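PDB 1T82: hypothetical acetyltransferase from Shewanella oneidensis, which is of unproven function but is a hotdog-fold protein that probably acts on acyl thioesters, as a thioesterase or acyltransferase. Local coordinates for residues 11-17 and 78-83; 31-35 and 47-53; 42-48 and 106-112; 68-73 and 132-136; 127-133 and 144-150. One frame throughout, in Å; residues are numbered along the deposited sequence.

All five contacts belong to one hotdog fold, an antiparallel six-stranded sheet wrapped round helix 62-84. Contacts 3 and 5 pair strands of that sheet, centres about 15 Å apart. Contact 4, about 7 Å from contact 3 and 10 Å from contact 5 between centres, lays the central helix on the sheet and shares Glu132 and Val133 with contact 5. Contact 1 sets helix 12-25 against the far end of the same helix. Contact 2, nested in the loop closed by contact 1, shares Ser47 and Ala48 with contact 3 and reaches the second subunit. Along the chain contacts 1, 3 and 4 cross and contact 5 opens after contact 1 closes, so sequence-distant parts interleave into one helix-and-sheet core.

Contact 1 of 5, residues 11-17 and 78-83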
# COMPACT_ATOMS: atom_id res chain seq x y z
N MSE B 11 11.56 14.15 21.48
CA MSE B 11 10.24 14.12 20.84
C MSE B 11 9.48 12.86 21.25
O MSE B 11 8.53 12.47 20.58
CB MSE B 11 10.39 14.15 19.31
CG MSE B 11 10.90 15.48 18.70
SE MSE B 11 9.51 16.79 18.28
CE MSE B 11 10.19 18.32 19.26
N ASP B 12 9.91 12.23 22.34
CA ASP B 12 9.26 11.00 22.81
C ASP B 12 7.75 11.12 22.94
O ASP B 12 7.01 10.22 22.53
CB ASP B 12 9.84 10.56 24.16
CG ASP B 12 11.25 10.00 24.04
OD1 ASP B 12 11.49 9.17 23.14
OD2 ASP B 12 12.11 10.39 24.86
N GLU B 13 7.28 12.23 23.51
CA GLU B 13 5.85 12.44 23.68
C GLU B 13 5.09 12.36 22.36
O GLU B 13 4.10 11.63 22.26
CB GLU B 13 5.60 13.80 24.35
CG GLU B 13 6.11 13.87 25.79
CD GLU B 13 7.62 13.95 25.90
OE1 GLU B 13 8.15 13.70 27.01
OE2 GLU B 13 8.29 14.27 24.89
N LEU B 14 5.54 13.10 21.35
CA LEU B 14 4.88 13.10 20.05
C LEU B 14 4.98 11.76 19.32
O LEU B 14 4.01 11.30 18.74
CB LEU B 14 5.44 14.21 19.15
CG LEU B 14 4.90 15.62 19.39
CD1 LEU B 14 5.63 16.60 18.48
CD2 LEU B 14 3.40 15.65 19.12
N LEU B 15 6.16 11.15 19.36
CA LEU B 15 6.35 9.87 18.68
C LEU B 15 5.47 8.78 19.29
O LEU B 15 4.94 7.94 18.57
CB LEU B 15 7.82 9.45 18.73
CG LEU B 15 8.76 10.38 17.95
CD1 LEU B 15 10.20 9.98 18.20
CD2 LEU B 15 8.43 10.32 16.46
N ASN B 16 5.34 8.78 20.61
CA ASN B 16 4.49 7.79 21.26
C ASN B 16 3.04 8.05 20.89
O ASN B 16 2.27 7.12 20.66
CB ASN B 16 4.67 7.85 22.78
CG ASN B 16 5.90 7.10 23.25
OD1 ASN B 16 6.78 7.67 23.90
ND2 ASN B 16 5.97 5.82 22.91
N ARG B 17 2.68 9.33 20.81
CA ARG B 17 1.33 9.74 20.46
C ARG B 17 1.03 9.29 19.03
O ARG B 17 -0.07 8.83 18.74
CB ARG B 17 1.22 11.27 20.54
CG ARG B 17 -0.17 11.81 20.24
CD ARG B 17 -0.93 12.12 21.52
NE ARG B 17 -0.29 13.18 22.28
CZ ARG B 17 -0.15 14.43 21.86
NH1 ARG B 17 0.44 15.34 22.63
NH2 ARG B 17 -0.62 14.79 20.67
N TRP B 78 1.28 14.83 10.10
CA TRP B 78 0.65 14.85 11.41
C TRP B 78 1.56 15.53 12.43
O TRP B 78 1.11 16.40 13.19
CB TRP B 78 0.35 13.41 11.86
CG TRP B 78 -0.39 13.30 13.15
CD1 TRP B 78 -1.74 13.32 13.33
CD2 TRP B 78 0.18 13.12 14.45
NE1 TRP B 78 -2.05 13.16 14.66
CE2 TRP B 78 -0.89 13.03 15.37
CE3 TRP B 78 1.50 13.02 14.93
CZ2 TRP B 78 -0.68 12.85 16.74
CZ3 TRP B 78 1.70 12.84 16.29
CH2 TRP B 78 0.62 12.75 17.18
N LEU B 79 2.83 15.14 12.45
CA LEU B 79 3.80 15.72 13.37
C LEU B 79 3.94 17.22 13.19
O LEU B 79 3.95 17.97 14.17
CB LEU B 79 5.17 15.06 13.19
CG LEU B 79 5.34 13.66 13.77
CD1 LEU B 79 6.61 13.02 13.22
CD2 LEU B 79 5.40 13.74 15.29
N GLN B 80 4.05 17.66 11.95
CA GLN B 80 4.19 19.08 11.68
C GLN B 80 2.95 19.84 12.14
O GLN B 80 3.06 20.97 12.63
CB GLN B 80 4.44 19.32 10.18
CG GLN B 80 5.78 18.77 9.68
CD GLN B 80 6.98 19.37 10.40
OE1 GLN B 80 6.95 20.51 10.85
NE2 GLN B 80 8.06 18.59 10.50
N GLN B 81 1.78 19.23 12.00
CA GLN B 81 0.55 19.87 12.44
C GLN B 81 0.53 19.98 13.96
O GLN B 81 0.11 20.98 14.52
CB GLN B 81 -0.68 19.10 11.95
CG GLN B 81 -0.83 19.12 10.44
CD GLN B 81 -2.13 18.51 9.96
OE1 GLN B 81 -2.91 17.97 10.75
NE2 GLN B 81 -2.37 18.60 8.66
N GLN B 82 1.01 18.93 14.63
CA GLN B 82 1.05 18.95 16.09
C GLN B 82 1.97 20.07 16.57
O GLN B 82 1.65 20.77 17.53
CB GLN B 82 1.56 17.61 16.62
CG GLN B 82 0.62 16.44 16.37
CD GLN B 82 -0.69 16.57 17.13
OE1 GLN B 82 -0.70 16.70 18.35
NE2 GLN B 82 -1.80 16.53 16.41
N LEU B 83 3.11 20.24 15.90
CA LEU B 83 4.06 21.28 16.29
C LEU B 83 3.48 22.69 16.20
O LEU B 83 3.84 23.56 16.99
CB LEU B 83 5.33 21.17 15.43
CG LEU B 83 6.20 19.94 15.69
CD1 LEU B 83 7.36 19.89 14.70
CD2 LEU B 83 6.72 19.98 17.12
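Two helical segments, 12-17 and 78-83, run past each other with their N-to-C directions 132° apart and their axes 11.0 Å apart at closest approach; the nearest CA atoms are those of Leu14 and Leu79, at 7.3 Å. In the hotdog fold of this protein, 78-83 is the C-terminal part of the long helix 62-84 that the sheet wraps, and 11-17 holds the start of the N-terminal helix 12-25 packed against it. Leu14 is the knob of a knobs-into-holes contact, seated among Trp78, Leu79, Gln82 and Leu83. Its CB lies 3.9 Å from Leu79 CD2, its CD1 3.8 Å from Leu83 CD2 and its CD2 3.7 Å from Gln82 CB. One turn earlier, Met11, a selenomethionine, extends the apolar strip, with SE 4.4 Å from Leu83 CD2. One turn later, Arg17 brings its aliphatic CG to the edge of the indole, 3.3 Å from Trp78 CH2, and Leu14 O also meets that ring edge. The CA-to-CB bond of Leu15 points away from 78-83, and its side chain packs on Pro36 and Phe39 of strand 35-40, while Trp78 also meets the ring of Trp74 and touches Leu18. At the exposed edge, Arg17 NH2 gives a weak hydrogen bond to Gln82 OE1, 3.0 Å long, with the oxygen near the guanidinium plane.

Contact 2 of 5, residues 31-35 and 47-53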
# COMPACT_ATOMS: atom_id res chain seq x y z
N PHE B 31 -1.23 -4.70 13.20
CA PHE B 31 -0.88 -6.04 12.76
C PHE B 31 0.52 -6.02 12.15
O PHE B 31 1.32 -6.93 12.38
CB PHE B 31 -1.90 -6.58 11.75
CG PHE B 31 -1.50 -7.90 11.15
CD1 PHE B 31 -0.74 -7.95 9.99
CD2 PHE B 31 -1.84 -9.09 11.79
CE1 PHE B 31 -0.31 -9.17 9.47
CE2 PHE B 31 -1.42 -10.32 11.28
CZ PHE B 31 -0.65 -10.35 10.11
N MSE B 32 0.82 -4.98 11.38
CA MSE B 32 2.12 -4.84 10.73
C MSE B 32 3.22 -4.42 11.70
O MSE B 32 4.40 -4.40 11.34
CB MSE B 32 2.03 -3.83 9.59
CG MSE B 32 1.21 -4.28 8.39
SE MSE B 32 1.30 -3.00 6.96
CE MSE B 32 0.30 -3.96 5.61
N GLN B 33 2.82 -4.06 12.92
CA GLN B 33 3.76 -3.63 13.96
C GLN B 33 4.62 -2.45 13.54
O GLN B 33 5.81 -2.38 13.84
CB GLN B 33 4.65 -4.81 14.39
CG GLN B 33 3.87 -5.95 15.05
CD GLN B 33 3.36 -5.61 16.44
OE1 GLN B 33 3.36 -4.45 16.86
NE2 GLN B 33 2.92 -6.63 17.17
N ILE B 34 4.00 -1.51 12.83
CA ILE B 34 4.71 -0.31 12.37
C ILE B 34 4.88 0.65 13.54
O ILE B 34 3.93 0.90 14.29
CB ILE B 34 3.92 0.38 11.24
CG1 ILE B 34 3.73 -0.60 10.08
CG2 ILE B 34 4.65 1.64 10.78
CD1 ILE B 34 2.84 -0.09 8.96
N ALA B 35 6.08 1.18 13.70
CA ALA B 35 6.34 2.10 14.79
C ALA B 35 7.43 3.09 14.44
O ALA B 35 8.36 2.78 13.71
CB ALA B 35 6.71 1.33 16.05
N SER B 47 9.90 2.17 11.12
CA SER B 47 10.25 0.81 10.77
C SER B 47 9.13 -0.15 11.13
O SER B 47 8.11 0.25 11.69
CB SER B 47 11.54 0.38 11.48
OG SER B 47 11.99 -0.89 11.02
N ALA B 48 9.33 -1.42 10.79
CA ALA B 48 8.37 -2.47 11.09
C ALA B 48 9.13 -3.77 10.92
O ALA B 48 10.06 -3.85 10.11
CB ALA B 48 7.19 -2.43 10.12
N PRO B 49 8.77 -4.80 11.70
CA PRO B 49 9.44 -6.09 11.60
C PRO B 49 9.05 -6.76 10.29
O PRO B 49 8.01 -6.45 9.71
CB PRO B 49 8.91 -6.84 12.81
CG PRO B 49 7.52 -6.30 12.95
CD PRO B 49 7.74 -4.81 12.75
N LEU B 50 9.89 -7.67 9.83
CA LEU B 50 9.62 -8.36 8.59
C LEU B 50 8.55 -9.44 8.77
O LEU B 50 7.68 -9.59 7.93
CB LEU B 50 10.91 -8.99 8.06
CG LEU B 50 10.81 -9.74 6.73
CD1 LEU B 50 10.20 -8.84 5.66
CD2 LEU B 50 12.20 -10.20 6.33
N ALA B 51 8.62 -10.16 9.89
CA ALA B 51 7.70 -11.27 10.17
C ALA B 51 6.24 -11.21 9.72
O ALA B 51 5.81 -12.06 8.94
CB ALA B 51 7.77 -11.63 11.66
N PRO B 52 5.46 -10.23 10.20
CA PRO B 52 4.06 -10.17 9.78
C PRO B 52 3.89 -9.61 8.37
O PRO B 52 2.83 -9.71 7.76
CB PRO B 52 3.43 -9.27 10.83
CG PRO B 52 4.53 -8.30 11.14
CD PRO B 52 5.77 -9.17 11.17
N ASN B 53 4.98 -9.05 7.86
CA ASN B 53 4.99 -8.41 6.55
C ASN B 53 5.65 -9.19 5.42
O ASN B 53 6.00 -8.61 4.39
CB ASN B 53 5.66 -7.04 6.70
CG ASN B 53 4.94 -6.16 7.69
OD1 ASN B 53 5.51 -5.73 8.70
ND2 ASN B 53 3.68 -5.89 7.42
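Backbone hydrogen bonding is concentrated at one end, where Ala35 and Ser47 form an antiparallel hydrogen-bonded pair: Ala35 N to Ser47 O is 3.0 Å and Ser47 N to Ala35 O 3.1 Å. Ser47 O also receives a CA-H...O contact from Ile34 CA at 3.5 Å. Beyond this pair, apolar contacts take over: Ile34 CG1 packs 3.9 Å from Ala48 CB, and Phe31 CE1 is 4.0 Å from Pro52 CB. Other contacts are van der Waals packing: Gln33 CB lies 3.5 Å from Pro49 CD, and the backbone carbonyl Met32 O rests against Ala48 CB and Pro49 CD, each at 3.6 Å. Phe31 also takes part in the dimer: its ring stacks on Phe31 of the second subunit, whose Val28 also packs against Met32 and Asn53. Ile34 and Ala48 continue inward onto Leu71 and Ile68 of helix 62-84, respectively. Gln33, at positive phi, ends helix 27-31 in a Schellman motif, which turns the chain into strand 35-40, the first strand of the hotdog sheet.

Contact 3 of 5, residues 42-48 and 106-112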
# COMPACT_ATOMS: atom_id res chain seq x y z
N GLY B 42 14.28 17.55 11.40
CA GLY B 42 13.34 17.51 10.30
C GLY B 42 13.20 16.19 9.58
O GLY B 42 12.56 16.13 8.53
N GLU B 43 13.78 15.13 10.13
CA GLU B 43 13.68 13.81 9.50
C GLU B 43 12.97 12.80 10.38
O GLU B 43 13.33 12.61 11.54
CB GLU B 43 15.07 13.28 9.15
CG GLU B 43 15.04 11.94 8.42
CD GLU B 43 16.42 11.45 8.03
OE1 GLU B 43 17.24 11.20 8.94
OE2 GLU B 43 16.69 11.30 6.83
N LEU B 44 11.94 12.16 9.83
CA LEU B 44 11.20 11.14 10.55
C LEU B 44 11.64 9.78 10.04
O LEU B 44 11.69 9.55 8.83
CB LEU B 44 9.69 11.31 10.33
CG LEU B 44 8.81 10.16 10.84
CD1 LEU B 44 8.92 10.07 12.36
CD2 LEU B 44 7.35 10.38 10.43
N SER B 45 11.97 8.88 10.96
CA SER B 45 12.39 7.53 10.61
C SER B 45 11.38 6.55 11.22
O SER B 45 11.03 6.67 12.39
CB SER B 45 13.79 7.24 11.17
OG SER B 45 14.79 7.98 10.47
N VAL B 46 10.93 5.59 10.41
CA VAL B 46 9.94 4.60 10.83
C VAL B 46 10.38 3.20 10.42
O VAL B 46 11.16 3.03 9.48
CB VAL B 46 8.57 4.92 10.17
CG1 VAL B 46 7.54 3.85 10.51
CG2 VAL B 46 8.08 6.30 10.63
N SER B 47 9.90 2.17 11.12
CA SER B 47 10.25 0.81 10.77
C SER B 47 9.13 -0.15 11.13
O SER B 47 8.11 0.25 11.69
CB SER B 47 11.54 0.38 11.48
OG SER B 47 11.99 -0.89 11.02
N ALA B 48 9.33 -1.42 10.79
CA ALA B 48 8.37 -2.47 11.09
C ALA B 48 9.13 -3.77 10.92
O ALA B 48 10.06 -3.85 10.11
CB ALA B 48 7.19 -2.43 10.12
N ALA B 106 14.11 -5.77 8.85
CA ALA B 106 13.41 -4.56 9.29
C ALA B 106 14.06 -3.36 8.61
O ALA B 106 15.23 -3.07 8.84
CB ALA B 106 13.50 -4.44 10.80
N PRO B 107 13.31 -2.64 7.77
CA PRO B 107 13.85 -1.48 7.06
C PRO B 107 13.79 -0.15 7.79
O PRO B 107 13.16 -0.01 8.84
CB PRO B 107 13.01 -1.44 5.80
CG PRO B 107 11.65 -1.81 6.33
CD PRO B 107 11.95 -2.96 7.28
N GLU B 108 14.49 0.84 7.23
CA GLU B 108 14.47 2.18 7.78
C GLU B 108 13.75 3.01 6.73
O GLU B 108 14.21 3.15 5.60
CB GLU B 108 15.89 2.71 7.99
CG GLU B 108 16.58 2.10 9.19
CD GLU B 108 17.94 2.70 9.44
OE1 GLU B 108 18.85 2.48 8.61
OE2 GLU B 108 18.10 3.40 10.46
N VAL B 109 12.58 3.51 7.11
CA VAL B 109 11.76 4.32 6.22
C VAL B 109 11.91 5.75 6.67
O VAL B 109 11.57 6.10 7.81
CB VAL B 109 10.29 3.90 6.28
CG1 VAL B 109 9.51 4.61 5.18
CG2 VAL B 109 10.18 2.40 6.13
N LYS B 110 12.42 6.59 5.78
CA LYS B 110 12.69 7.98 6.10
C LYS B 110 12.00 9.02 5.23
O LYS B 110 11.80 8.82 4.03
CB LYS B 110 14.20 8.22 6.04
CG LYS B 110 15.02 7.23 6.85
CD LYS B 110 16.51 7.48 6.66
CE LYS B 110 17.35 6.49 7.46
NZ LYS B 110 18.82 6.74 7.31
N VAL B 111 11.65 10.14 5.85
CA VAL B 111 11.04 11.26 5.15
C VAL B 111 11.59 12.54 5.79
O VAL B 111 11.71 12.64 7.01
CB VAL B 111 9.49 11.24 5.23
CG1 VAL B 111 9.02 11.34 6.68
CG2 VAL B 111 8.91 12.37 4.40
N ARG B 112 11.94 13.50 4.94
CA ARG B 112 12.48 14.78 5.39
C ARG B 112 11.48 15.88 5.04
O ARG B 112 10.98 15.94 3.92
CB ARG B 112 13.83 15.07 4.72
CG ARG B 112 14.46 16.40 5.16
CD ARG B 112 15.90 16.54 4.68
NE ARG B 112 16.80 15.57 5.30
CZ ARG B 112 17.14 15.57 6.58
NH1 ARG B 112 16.67 16.50 7.41
NH2 ARG B 112 17.97 14.64 7.04
O HOH W 1 16.61 5.66 10.42
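Arg112 and Glu43 bury the most surface here, 71 and 68 Å², as an antiparallel, non-hydrogen-bonded pair with CA atoms 4.4 Å apart; the strand directions differ by 157°. Glu43 OE2 lies 3.6 Å from Arg112 NH2 in a salt bridge of charges alone, since the oxygen is well out of the guanidinium plane; Glu43 CB covers one face of that group. Val111, with 58 Å², points to the opposite face of the sheet beside Leu44, CG1 to Leu44 CB being 3.7 Å. This is a hydrogen-bonded pair, Leu44 N to Val111 O 2.9 Å and Val111 N to Leu44 O 3.0 Å. Two residues on, Val46 and Val109 repeat it: Val46 N to Val109 O is 2.7 Å and Val109 N to Val46 O 2.8 Å. The regular pairing then stops, and Ser47 OG donates to Pro107 O at 2.6 Å. On the face of Glu43, the oxygen of water 1 lies 2.9 Å from Ser45 OG and donates to Glu108 OE2 at 2.7 Å. Strands 43-47 and 108-112 lie between strands 35-40 and 127-137 in the hotdog sheet; Val46, Val109 and Val111 turn to Thr72 of helix 62-84, while Lys110 makes a cation-pi contact with Phe136.

Contact 4 of 5, residues 68-73 and 132-136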
# COMPACT_ATOMS: atom_id res chain seq x y z
N ILE B 68 3.80 1.00 4.95
CA ILE B 68 4.67 1.66 5.91
C ILE B 68 5.15 3.00 5.37
O ILE B 68 5.27 3.97 6.12
CB ILE B 68 5.89 0.76 6.30
CG1 ILE B 68 6.77 1.48 7.33
CG2 ILE B 68 6.71 0.40 5.09
CD1 ILE B 68 7.80 0.57 7.99
N MSE B 69 5.39 3.08 4.06
CA MSE B 69 5.84 4.34 3.49
C MSE B 69 4.73 5.39 3.52
O MSE B 69 4.98 6.54 3.85
CB MSE B 69 6.34 4.12 2.06
CG MSE B 69 7.56 3.23 2.02
SE MSE B 69 8.27 2.82 0.28
CE MSE B 69 9.64 4.18 0.16
N THR B 70 3.50 4.99 3.20
CA THR B 70 2.43 5.96 3.24
C THR B 70 2.14 6.42 4.67
O THR B 70 1.81 7.59 4.88
CB THR B 70 1.14 5.43 2.58
OG1 THR B 70 0.20 6.51 2.47
CG2 THR B 70 0.53 4.31 3.41
N LEU B 71 2.26 5.53 5.65
CA LEU B 71 2.03 5.94 7.04
C LEU B 71 3.15 6.86 7.52
O LEU B 71 2.93 7.73 8.36
CB LEU B 71 1.91 4.72 7.97
CG LEU B 71 0.56 4.00 7.95
CD1 LEU B 71 0.69 2.68 8.69
CD2 LEU B 71 -0.51 4.87 8.61
N THR B 72 4.35 6.66 6.99
CA THR B 72 5.48 7.51 7.38
C THR B 72 5.24 8.93 6.86
O THR B 72 5.46 9.90 7.58
CB THR B 72 6.81 6.94 6.85
OG1 THR B 72 7.08 5.69 7.50
CG2 THR B 72 7.97 7.89 7.13
N GLY B 73 4.77 9.03 5.62
CA GLY B 73 4.48 10.34 5.05
C GLY B 73 3.35 10.99 5.83
O GLY B 73 3.45 12.15 6.23
N GLU B 132 8.39 12.97 -0.06
CA GLU B 132 9.17 11.90 -0.65
C GLU B 132 9.59 10.99 0.49
O GLU B 132 10.17 11.44 1.47
CB GLU B 132 10.41 12.46 -1.34
CG GLU B 132 11.26 11.41 -2.01
CD GLU B 132 12.42 12.02 -2.75
OE1 GLU B 132 13.37 12.49 -2.08
OE2 GLU B 132 12.38 12.04 -4.00
N VAL B 133 9.29 9.70 0.36
CA VAL B 133 9.66 8.74 1.39
C VAL B 133 10.59 7.72 0.77
O VAL B 133 10.38 7.28 -0.36
CB VAL B 133 8.41 8.01 1.95
CG1 VAL B 133 8.83 7.06 3.06
CG2 VAL B 133 7.39 9.01 2.46
N GLN B 134 11.65 7.36 1.49
CA GLN B 134 12.60 6.37 0.99
C GLN B 134 12.72 5.22 1.97
O GLN B 134 12.68 5.42 3.18
CB GLN B 134 13.98 7.00 0.78
CG GLN B 134 14.02 8.07 -0.28
CD GLN B 134 15.44 8.48 -0.62
OE1 GLN B 134 16.20 8.90 0.25
NE2 GLN B 134 15.80 8.36 -1.89
N LEU B 135 12.87 4.01 1.45
CA LEU B 135 13.00 2.84 2.30
C LEU B 135 14.36 2.19 2.08
O LEU B 135 14.73 1.87 0.95
CB LEU B 135 11.87 1.84 2.01
CG LEU B 135 11.80 0.58 2.87
CD1 LEU B 135 10.35 0.12 2.98
CD2 LEU B 135 12.67 -0.51 2.28
N PHE B 136 15.10 2.02 3.17
CA PHE B 136 16.42 1.42 3.12
C PHE B 136 16.47 0.13 3.93
O PHE B 136 15.74 -0.03 4.91
CB PHE B 136 17.47 2.38 3.70
CG PHE B 136 17.53 3.71 3.01
CD1 PHE B 136 16.65 4.73 3.37
CD2 PHE B 136 18.46 3.95 2.01
CE1 PHE B 136 16.69 5.97 2.72
CE2 PHE B 136 18.51 5.18 1.36
CZ PHE B 136 17.63 6.19 1.72
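Strand 132-136 crosses helix 68-73 at 136° with the axes 8.5 Å apart at closest approach, the sheet-on-central-helix packing of the hotdog fold. Of its alternating side chains, Val133 is the first to point at the helix. Val133 CG1 lies 4.0 Å from Met69 CB and 4.2 Å from Thr72 CG2, while Val133 CG2 comes within 4.1 Å of Gly73 N, where the lack of a side chain leaves the helix surface open. Thr72 OG1 is satisfied inside the helix, donating to Ile68 O (2.9 Å), which leaves CG2 for Val133. Gln134 points its CB away and hydrogen-bonds through NE2 to Gln144 OE1 on the adjoining strand; its backbone still meets the selenomethionine Met69, whose CE is 3.7 Å from Gln134 C and 3.2 Å from Val133 O. Leu135 faces the helix again, with CB 3.7 Å from Met69 CE and CD1 4.2 Å from Ile68 CG2. No hydrogen bond joins helix and strand, so shape fit and burial of apolar groups hold these segments together.

Contact 5 of 5, residues 127-133 and 144-150; sequences AKVKLEV and QFDGLYV
Val129, Leu131 and Val133 form the apolar face with Tyr149 and Phe145 of the other strand. Val133 CG2 lies 3.7 Å from Phe145 CD1, Leu131 CD1 4.3 Å from Tyr149 CD1, and Val129 CB 4.5 Å from Tyr149 CB. Phe145 takes chi1 t, Tyr149 and Leu131 m, Val129 and Val133 t. Gly147 lies opposite Leu131, where a CB would clash with Phe145 CE1. Both segments are regular beta strands, phi near -120° and psi near 130°, antiparallel at 161° with axes 4.6 Å apart at closest approach, in the beta hairpin 127-137/140-152 of the hotdog sheet. Its apolar face covers helix 62-84: Phe145 and Val133 rest on Met69, Leu131 on Met76 and Val77, and Tyr149 OH is hydrogen-bonded to Thr70 O. The hydrogen-bonded pairs are Val129 N to Tyr149 O and Tyr149 N to Val129 O, 2.7 Å each; Leu131 N to Gly147 O, 2.9 Å, and Gly147 N to Leu131 O, 3.0 Å; Val133 N to Phe145 O and Phe145 N to Val133 O, 2.9 Å each. Between them, Lys128-Val150, Lys130-Leu148 and Glu132-Asp146 are non-hydrogen-bonded pairs, CA atoms 4.5 to 4.7 Å apart, side chains on the outer face. The lysine ends lead away from the partner strand; Gln144 OE1 accepts a hydrogen bond from Gln134 NE2, Gln144 NE2 merely touches Glu132 CG at 3.2 Å, and Glu132 OE2 stands 3.9 Å from the like-charged Asp146 OD1.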
# COMPACT_ATOMS: atom_id res chain seq x y z
N ALA B 127 -4.63 22.40 2.71
CA ALA B 127 -3.21 22.56 2.39
C ALA B 127 -2.69 21.30 1.70
O ALA B 127 -3.02 20.19 2.11
CB ALA B 127 -2.41 22.83 3.66
N LYS B 128 -1.87 21.48 0.67
CA LYS B 128 -1.30 20.36 -0.08
C LYS B 128 0.16 20.15 0.33
O LYS B 128 0.93 21.11 0.42
CB LYS B 128 -1.37 20.64 -1.58
CG LYS B 128 -2.79 20.74 -2.12
CD LYS B 128 -2.81 21.22 -3.56
CE LYS B 128 -4.23 21.41 -4.07
NZ LYS B 128 -4.26 22.05 -5.42
N VAL B 129 0.53 18.90 0.58
CA VAL B 129 1.89 18.58 0.99
C VAL B 129 2.46 17.44 0.16
O VAL B 129 1.96 16.32 0.20
CB VAL B 129 1.95 18.16 2.47
CG1 VAL B 129 3.39 17.96 2.90
CG2 VAL B 129 1.27 19.21 3.34
N LYS B 130 3.51 17.73 -0.61
CA LYS B 130 4.15 16.71 -1.43
C LYS B 130 5.35 16.19 -0.65
O LYS B 130 6.26 16.94 -0.33
CB LYS B 130 4.62 17.31 -2.76
CG LYS B 130 4.49 16.33 -3.93
CD LYS B 130 5.48 16.62 -5.05
CE LYS B 130 5.33 18.02 -5.62
NZ LYS B 130 6.30 18.26 -6.73
N LEU B 131 5.34 14.89 -0.35
CA LEU B 131 6.44 14.29 0.39
C LEU B 131 7.11 13.15 -0.34
O LEU B 131 6.49 12.44 -1.14
CB LEU B 131 5.95 13.77 1.75
CG LEU B 131 5.41 14.78 2.76
CD1 LEU B 131 4.98 14.05 4.03
CD2 LEU B 131 6.48 15.80 3.08
N GLU B 132 8.39 12.97 -0.06
CA GLU B 132 9.17 11.90 -0.65
C GLU B 132 9.59 10.99 0.49
O GLU B 132 10.17 11.44 1.47
CB GLU B 132 10.41 12.46 -1.34
CG GLU B 132 11.26 11.41 -2.01
CD GLU B 132 12.42 12.02 -2.75
OE1 GLU B 132 13.37 12.49 -2.08
OE2 GLU B 132 12.38 12.04 -4.00
N VAL B 133 9.29 9.70 0.36
CA VAL B 133 9.66 8.74 1.39
C VAL B 133 10.59 7.72 0.77
O VAL B 133 10.38 7.28 -0.36
CB VAL B 133 8.41 8.01 1.95
CG1 VAL B 133 8.83 7.06 3.06
CG2 VAL B 133 7.39 9.01 2.46
N GLN B 144 11.23 3.58 -3.41
CA GLN B 144 11.04 5.03 -3.52
C GLN B 144 9.55 5.36 -3.58
O GLN B 144 8.80 4.73 -4.33
CB GLN B 144 11.74 5.55 -4.77
CG GLN B 144 11.84 7.06 -4.85
CD GLN B 144 12.72 7.64 -3.76
OE1 GLN B 144 13.92 7.36 -3.69
NE2 GLN B 144 12.13 8.45 -2.89
N PHE B 145 9.14 6.37 -2.82
CA PHE B 145 7.74 6.77 -2.74
C PHE B 145 7.55 8.28 -2.85
O PHE B 145 8.30 9.06 -2.27
CB PHE B 145 7.19 6.25 -1.40
CG PHE B 145 5.78 6.69 -1.08
CD1 PHE B 145 5.53 7.93 -0.50
CD2 PHE B 145 4.72 5.81 -1.28
CE1 PHE B 145 4.23 8.29 -0.11
CE2 PHE B 145 3.42 6.16 -0.89
CZ PHE B 145 3.18 7.40 -0.30
N ASP B 146 6.55 8.67 -3.63
CA ASP B 146 6.22 10.07 -3.81
C ASP B 146 4.73 10.18 -3.56
O ASP B 146 3.93 9.53 -4.24
CB ASP B 146 6.58 10.53 -5.22
CG ASP B 146 8.08 10.74 -5.39
OD1 ASP B 146 8.61 11.67 -4.75
OD2 ASP B 146 8.71 9.98 -6.15
N GLY B 147 4.35 10.97 -2.57
CA GLY B 147 2.95 11.11 -2.26
C GLY B 147 2.48 12.53 -2.10
O GLY B 147 3.20 13.39 -1.59
N LEU B 148 1.26 12.79 -2.55
CA LEU B 148 0.67 14.11 -2.42
C LEU B 148 -0.39 13.99 -1.34
O LEU B 148 -1.38 13.28 -1.52
CB LEU B 148 0.03 14.56 -3.73
CG LEU B 148 -0.74 15.88 -3.67
CD1 LEU B 148 0.21 17.00 -3.26
CD2 LEU B 148 -1.37 16.18 -5.02
N TYR B 149 -0.18 14.66 -0.21
CA TYR B 149 -1.15 14.60 0.88
C TYR B 149 -1.94 15.90 0.92
O TYR B 149 -1.41 16.97 0.62
CB TYR B 149 -0.45 14.40 2.23
CG TYR B 149 0.25 13.07 2.37
CD1 TYR B 149 1.50 12.85 1.78
CD2 TYR B 149 -0.34 12.01 3.06
CE1 TYR B 149 2.14 11.61 1.88
CE2 TYR B 149 0.28 10.77 3.16
CZ TYR B 149 1.52 10.58 2.57
OH TYR B 149 2.14 9.35 2.64
N VAL B 150 -3.21 15.80 1.28
CA VAL B 150 -4.06 16.97 1.37
C VAL B 150 -4.64 17.03 2.77
O VAL B 150 -5.23 16.06 3.25
CB VAL B 150 -5.22 16.90 0.35
CG1 VAL B 150 -6.12 18.12 0.51
CG2 VAL B 150 -4.65 16.84 -1.06